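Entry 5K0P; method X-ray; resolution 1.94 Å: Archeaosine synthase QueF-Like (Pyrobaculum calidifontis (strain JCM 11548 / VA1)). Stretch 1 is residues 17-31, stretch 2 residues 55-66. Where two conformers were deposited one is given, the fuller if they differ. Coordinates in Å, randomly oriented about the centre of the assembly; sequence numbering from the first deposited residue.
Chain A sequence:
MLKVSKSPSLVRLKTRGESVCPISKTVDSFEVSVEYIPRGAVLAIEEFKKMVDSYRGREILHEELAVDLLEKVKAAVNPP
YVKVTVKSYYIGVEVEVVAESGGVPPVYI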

# COMPACT_ATOMS: atom_id res chain seq x y z
N GLY A 17 18.73 -11.16 8.97
CA GLY A 17 19.75 -12.09 9.41
C GLY A 17 19.29 -13.53 9.23
O GLY A 17 18.20 -13.77 8.69
N GLU A 18 20.11 -14.47 9.69
CA GLU A 18 19.73 -15.84 9.68
C GLU A 18 20.44 -16.64 10.77
O GLU A 18 21.52 -16.25 11.23
N SER A 19 19.80 -17.71 11.19
CA SER A 19 20.39 -18.64 12.14
C SER A 19 20.03 -20.03 11.62
O SER A 19 19.53 -20.17 10.49
N VAL A 20 20.27 -21.06 12.41
CA VAL A 20 19.87 -22.41 12.09
C VAL A 20 18.85 -22.89 13.17
O VAL A 20 19.08 -22.78 14.38
N CYS A 21 17.69 -23.36 12.71
CA CYS A 21 16.63 -23.82 13.58
C CYS A 21 17.09 -25.16 14.24
O CYS A 21 17.42 -26.11 13.50
N PRO A 22 17.16 -25.20 15.60
CA PRO A 22 17.68 -26.43 16.23
C PRO A 22 16.82 -27.60 16.00
O PRO A 22 17.34 -28.70 15.96
N ILE A 23 15.52 -27.41 15.87
CA ILE A 23 14.63 -28.54 15.72
C ILE A 23 14.77 -29.19 14.34
O ILE A 23 14.92 -30.40 14.25
N SER A 24 14.77 -28.41 13.26
CA SER A 24 14.87 -28.98 11.89
C SER A 24 16.26 -28.90 11.23
O SER A 24 16.41 -29.35 10.10
N LYS A 25 17.25 -28.31 11.89
CA LYS A 25 18.59 -28.12 11.33
C LYS A 25 18.63 -27.37 9.96
O LYS A 25 19.56 -27.51 9.16
N THR A 26 17.68 -26.49 9.74
CA THR A 26 17.60 -25.68 8.52
C THR A 26 17.66 -24.16 8.83
O THR A 26 17.50 -23.71 9.98
N VAL A 27 17.90 -23.40 7.78
CA VAL A 27 18.09 -22.00 7.90
C VAL A 27 16.79 -21.37 8.35
O VAL A 27 15.73 -21.72 7.86
N ASP A 28 16.94 -20.44 9.29
CA ASP A 28 15.85 -19.79 9.96
C ASP A 28 16.14 -18.31 9.71
O ASP A 28 16.92 -17.68 10.43
N SER A 29 15.50 -17.79 8.69
CA SER A 29 15.68 -16.41 8.27
C SER A 29 14.88 -15.42 9.16
O SER A 29 13.91 -15.79 9.71
N PHE A 30 15.39 -14.24 9.44
CA PHE A 30 14.74 -13.26 10.27
C PHE A 30 14.96 -11.83 9.87
O PHE A 30 15.91 -11.51 9.16
N GLU A 31 14.05 -10.97 10.37
CA GLU A 31 14.28 -9.58 10.40
C GLU A 31 14.48 -9.15 11.88
O GLU A 31 13.72 -9.49 12.75
N TYR A 55 25.26 -15.01 13.97
CA TYR A 55 24.33 -16.14 14.16
C TYR A 55 24.22 -17.06 12.92
O TYR A 55 23.61 -18.14 12.98
N ARG A 56 24.82 -16.64 11.81
CA ARG A 56 24.77 -17.43 10.58
C ARG A 56 25.43 -18.76 10.93
O ARG A 56 26.46 -18.80 11.57
N GLY A 57 24.80 -19.83 10.57
CA GLY A 57 25.27 -21.15 10.90
C GLY A 57 25.13 -21.61 12.33
O GLY A 57 25.48 -22.73 12.58
N ARG A 58 24.57 -20.78 13.22
CA ARG A 58 24.49 -21.14 14.63
C ARG A 58 23.06 -21.62 14.93
O ARG A 58 22.05 -21.04 14.51
N GLU A 59 22.99 -22.72 15.64
CA GLU A 59 21.71 -23.30 16.06
C GLU A 59 21.29 -22.58 17.30
O GLU A 59 21.94 -22.65 18.33
N ILE A 60 20.18 -21.89 17.20
CA ILE A 60 19.73 -21.07 18.31
C ILE A 60 18.29 -20.73 18.08
O ILE A 60 17.97 -20.35 16.97
N LEU A 61 17.44 -20.89 19.08
CA LEU A 61 16.02 -20.48 18.91
C LEU A 61 15.89 -18.94 18.81
O LEU A 61 16.69 -18.22 19.45
N HIS A 62 14.95 -18.42 18.00
CA HIS A 62 14.81 -16.95 17.95
C HIS A 62 14.48 -16.28 19.31
O HIS A 62 14.92 -15.13 19.56
N GLU A 63 13.79 -17.00 20.17
CA GLU A 63 13.52 -16.50 21.50
C GLU A 63 14.81 -16.23 22.26
O GLU A 63 14.84 -15.31 23.07
N GLU A 64 15.87 -17.04 22.01
CA GLU A 64 17.18 -16.91 22.67
C GLU A 64 18.01 -15.89 21.96
O GLU A 64 18.75 -15.13 22.57
N LEU A 65 17.95 -15.95 20.64
CA LEU A 65 18.63 -14.96 19.83
C LEU A 65 18.26 -13.55 20.22
O LEU A 65 19.18 -12.75 20.42
N ALA A 66 16.96 -13.22 20.35
CA ALA A 66 16.60 -11.83 20.72
C ALA A 66 17.27 -11.37 22.02
O ALA A 66 17.84 -10.23 22.11

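The most distinctive feature of this contact is the setting of the H62 imidazole, which is held between an acidic and an aromatic side chain of the same strand while its edge meets a serine. H62 points toward stretch 1 from the first turn of the helix (chi1 -66°, m). D28 (chi1 t) lies over one face of the ring, its CG 3.2 Å from H62 CE1, and F30 (chi1 p) lies over the opposite face, presenting its edge with ring centroids 5.1 Å apart and planes at 73°. Near the plane of the imidazole, H62 NE2 donates to S19 OG at 2.8 Å. D28 OD2 is only 3.3 Å from H62 NE2, but the angle is too poor for a hydrogen bond, because the carboxylate oxygen lies over the ring face while the N-H bond of NE2 lies in the ring plane.

Two waters complete this polar centre. Water 3 accepts from S19 OG (2.5 Å) and donates to D28 OD2 (2.8 Å) and to the backbone I60 O (2.7 Å), so the S19 hydroxyl, in the p rotamer, accepts a hydrogen bond from H62 NE2 and donates one to water 3. Water 5 accepts from H62 N (2.8 Å) and donates to D28 OD2 (3.1 Å), joining the carboxylate to the start of the helix. Beside this cluster the contact becomes apolar: L65 (chi1 t) points toward stretch 1 and places CD1 3.5 Å from F30 CE2, while S19 CB rests 3.8 Å from I60 CG2.

The backbones meet at a single bridge between V20 and E59, with V20 N donating to R58 O (2.8 Å) and I60 N to V20 O (3.2 Å). V20 (chi1 t) points toward stretch 2; its CG2 packs 3.5 Å from G57 C, within the type II turn, and its CG1 lies 3.8 Å from E59 CG.

The CA-to-CB bond of E59 (chi1 m) points sideways, but the end of the side chain comes nearer to stretch 1, and its OE2 forms a salt bridge with K25 NZ at 2.7 Å; water 4 donates to both E59 OE1 (2.8 Å) and P22 O (2.5 Å). E18 (p) and R56 (m) likewise converge at their ends. Their salt bridge is long, 3.7 Å between E18 OE2 and R56 NH1, and water 2 links the same two atoms. L61 (m) points away, yet its CD2 lies 3.8 Å from I23 CD1 and 4.0 Å from P22 CD.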

# COMPACT_ATOMS: atom_id res chain seq x y z
CB GLU A 18 19.89 -16.49 8.27
CG GLU A 18 21.27 -16.74 7.86
CD GLU A 18 21.39 -17.47 6.52
OE1 GLU A 18 22.19 -18.47 6.46
OE2 GLU A 18 20.76 -17.01 5.53
CB SER A 19 19.82 -18.38 13.52
OG SER A 19 18.39 -18.46 13.56
CB VAL A 20 21.10 -23.35 11.96
CG1 VAL A 20 20.62 -24.76 11.61
CG2 VAL A 20 22.11 -22.82 10.95
CB CYS A 21 15.35 -24.04 12.79
SG CYS A 21 14.05 -24.89 13.70
CB PRO A 22 17.66 -26.14 17.72
CG PRO A 22 17.80 -24.67 17.80
CD PRO A 22 17.09 -24.10 16.58
CB ILE A 23 13.17 -28.16 16.03
CG1 ILE A 23 12.98 -27.99 17.55
CG2 ILE A 23 12.23 -29.23 15.49
CD1 ILE A 23 13.26 -26.60 18.11
CB SER A 24 13.91 -28.18 10.98
OG SER A 24 14.34 -26.83 10.79
CB LYS A 25 19.38 -29.45 11.33
CG LYS A 25 19.61 -30.02 12.71
CD LYS A 25 20.70 -31.12 12.70
CE LYS A 25 21.24 -31.44 14.11
NZ LYS A 25 22.38 -30.58 14.66
CB THR A 26 16.34 -25.99 7.72
OG1 THR A 26 15.21 -25.62 8.51
CG2 THR A 26 16.30 -27.49 7.33
CB VAL A 27 18.53 -21.38 6.57
CG1 VAL A 27 18.49 -19.84 6.66
CG2 VAL A 27 19.93 -21.85 6.26
CB ASP A 28 15.92 -20.18 11.44
CG ASP A 28 14.59 -20.03 12.18
OD1 ASP A 28 13.62 -19.61 11.55
OD2 ASP A 28 14.53 -20.32 13.41
CB SER A 29 15.34 -16.38 6.78
OG SER A 29 15.34 -15.06 6.29
CB PHE A 30 15.05 -13.45 11.78
CG PHE A 30 16.49 -13.31 12.18
CD1 PHE A 30 17.01 -12.12 12.48
CD2 PHE A 30 17.30 -14.43 12.25
CE1 PHE A 30 18.33 -11.99 12.87
CE2 PHE A 30 18.62 -14.35 12.60
CZ PHE A 30 19.17 -13.11 12.94
CB GLU A 31 13.06 -8.88 9.72
CG GLU A 31 13.35 -7.39 9.59
CD GLU A 31 12.11 -6.55 9.34
OE1 GLU A 31 11.30 -6.30 10.33
OE2 GLU A 31 12.00 -6.10 8.18
CB TYR A 55 22.92 -15.62 14.58
CG TYR A 55 22.93 -14.84 15.87
CD1 TYR A 55 23.07 -15.47 17.07
CD2 TYR A 55 22.78 -13.43 15.87
CE1 TYR A 55 23.15 -14.71 18.25
CE2 TYR A 55 22.89 -12.70 17.01
CZ TYR A 55 23.04 -13.32 18.22
OH TYR A 55 23.09 -12.53 19.40
CB ARG A 56 25.56 -16.79 9.45
CG ARG A 56 24.94 -15.52 8.82
CD ARG A 56 25.89 -14.85 7.83
NE ARG A 56 25.85 -15.55 6.56
CZ ARG A 56 24.84 -15.60 5.73
NH1 ARG A 56 23.75 -14.90 5.96
NH2 ARG A 56 24.94 -16.33 4.60
CB ARG A 58 24.87 -19.93 15.48
CG ARG A 58 24.82 -20.18 17.00
CD ARG A 58 25.33 -18.99 17.86
NE ARG A 58 24.84 -19.07 19.25
CZ ARG A 58 25.00 -18.16 20.21
NH1 ARG A 58 25.59 -17.01 19.97
NH2 ARG A 58 24.52 -18.39 21.44
CB GLU A 59 21.81 -24.84 16.37
CG GLU A 59 21.96 -25.68 15.10
CD GLU A 59 21.82 -27.19 15.28
OE1 GLU A 59 21.32 -27.67 16.36
OE2 GLU A 59 22.24 -27.89 14.29
CB ILE A 60 20.57 -19.79 18.45
CG1 ILE A 60 20.11 -18.98 19.70
CG2 ILE A 60 20.60 -18.90 17.19
CD1 ILE A 60 21.06 -17.84 19.99
CB LEU A 61 15.19 -20.91 20.13
CG LEU A 61 15.12 -22.38 20.32
CD1 LEU A 61 14.55 -22.63 21.70
CD2 LEU A 61 14.31 -23.08 19.23
CB HIS A 62 13.92 -16.46 16.78
CG HIS A 62 14.53 -16.75 15.42
ND1 HIS A 62 13.82 -16.70 14.23
CD2 HIS A 62 15.79 -17.14 15.08
CE1 HIS A 62 14.62 -17.01 13.23
NE2 HIS A 62 15.82 -17.30 13.72
CB GLU A 63 12.58 -17.45 22.31
CG GLU A 63 13.22 -18.78 22.68
CD GLU A 63 12.25 -19.93 23.06
OE1 GLU A 63 12.36 -20.48 24.22
OE2 GLU A 63 11.42 -20.36 22.21
CB GLU A 64 17.95 -18.24 22.67
CG GLU A 64 17.32 -19.25 23.57
CD GLU A 64 17.73 -20.70 23.23
OE1 GLU A 64 18.43 -21.05 22.22
OE2 GLU A 64 17.29 -21.53 24.01
CB LEU A 65 18.39 -15.21 18.32
CG LEU A 65 19.31 -14.43 17.33
CD1 LEU A 65 19.30 -15.18 15.97
CD2 LEU A 65 18.87 -12.95 17.15
CB ALA A 66 15.05 -11.65 20.84
O HOH W 1 22.30 -19.93 8.95
O HOH W 2 21.97 -15.20 3.60
O HOH W 3 17.18 -20.41 14.42
O HOH W 4 19.52 -29.86 16.40
O HOH W 5 13.45 -20.12 16.28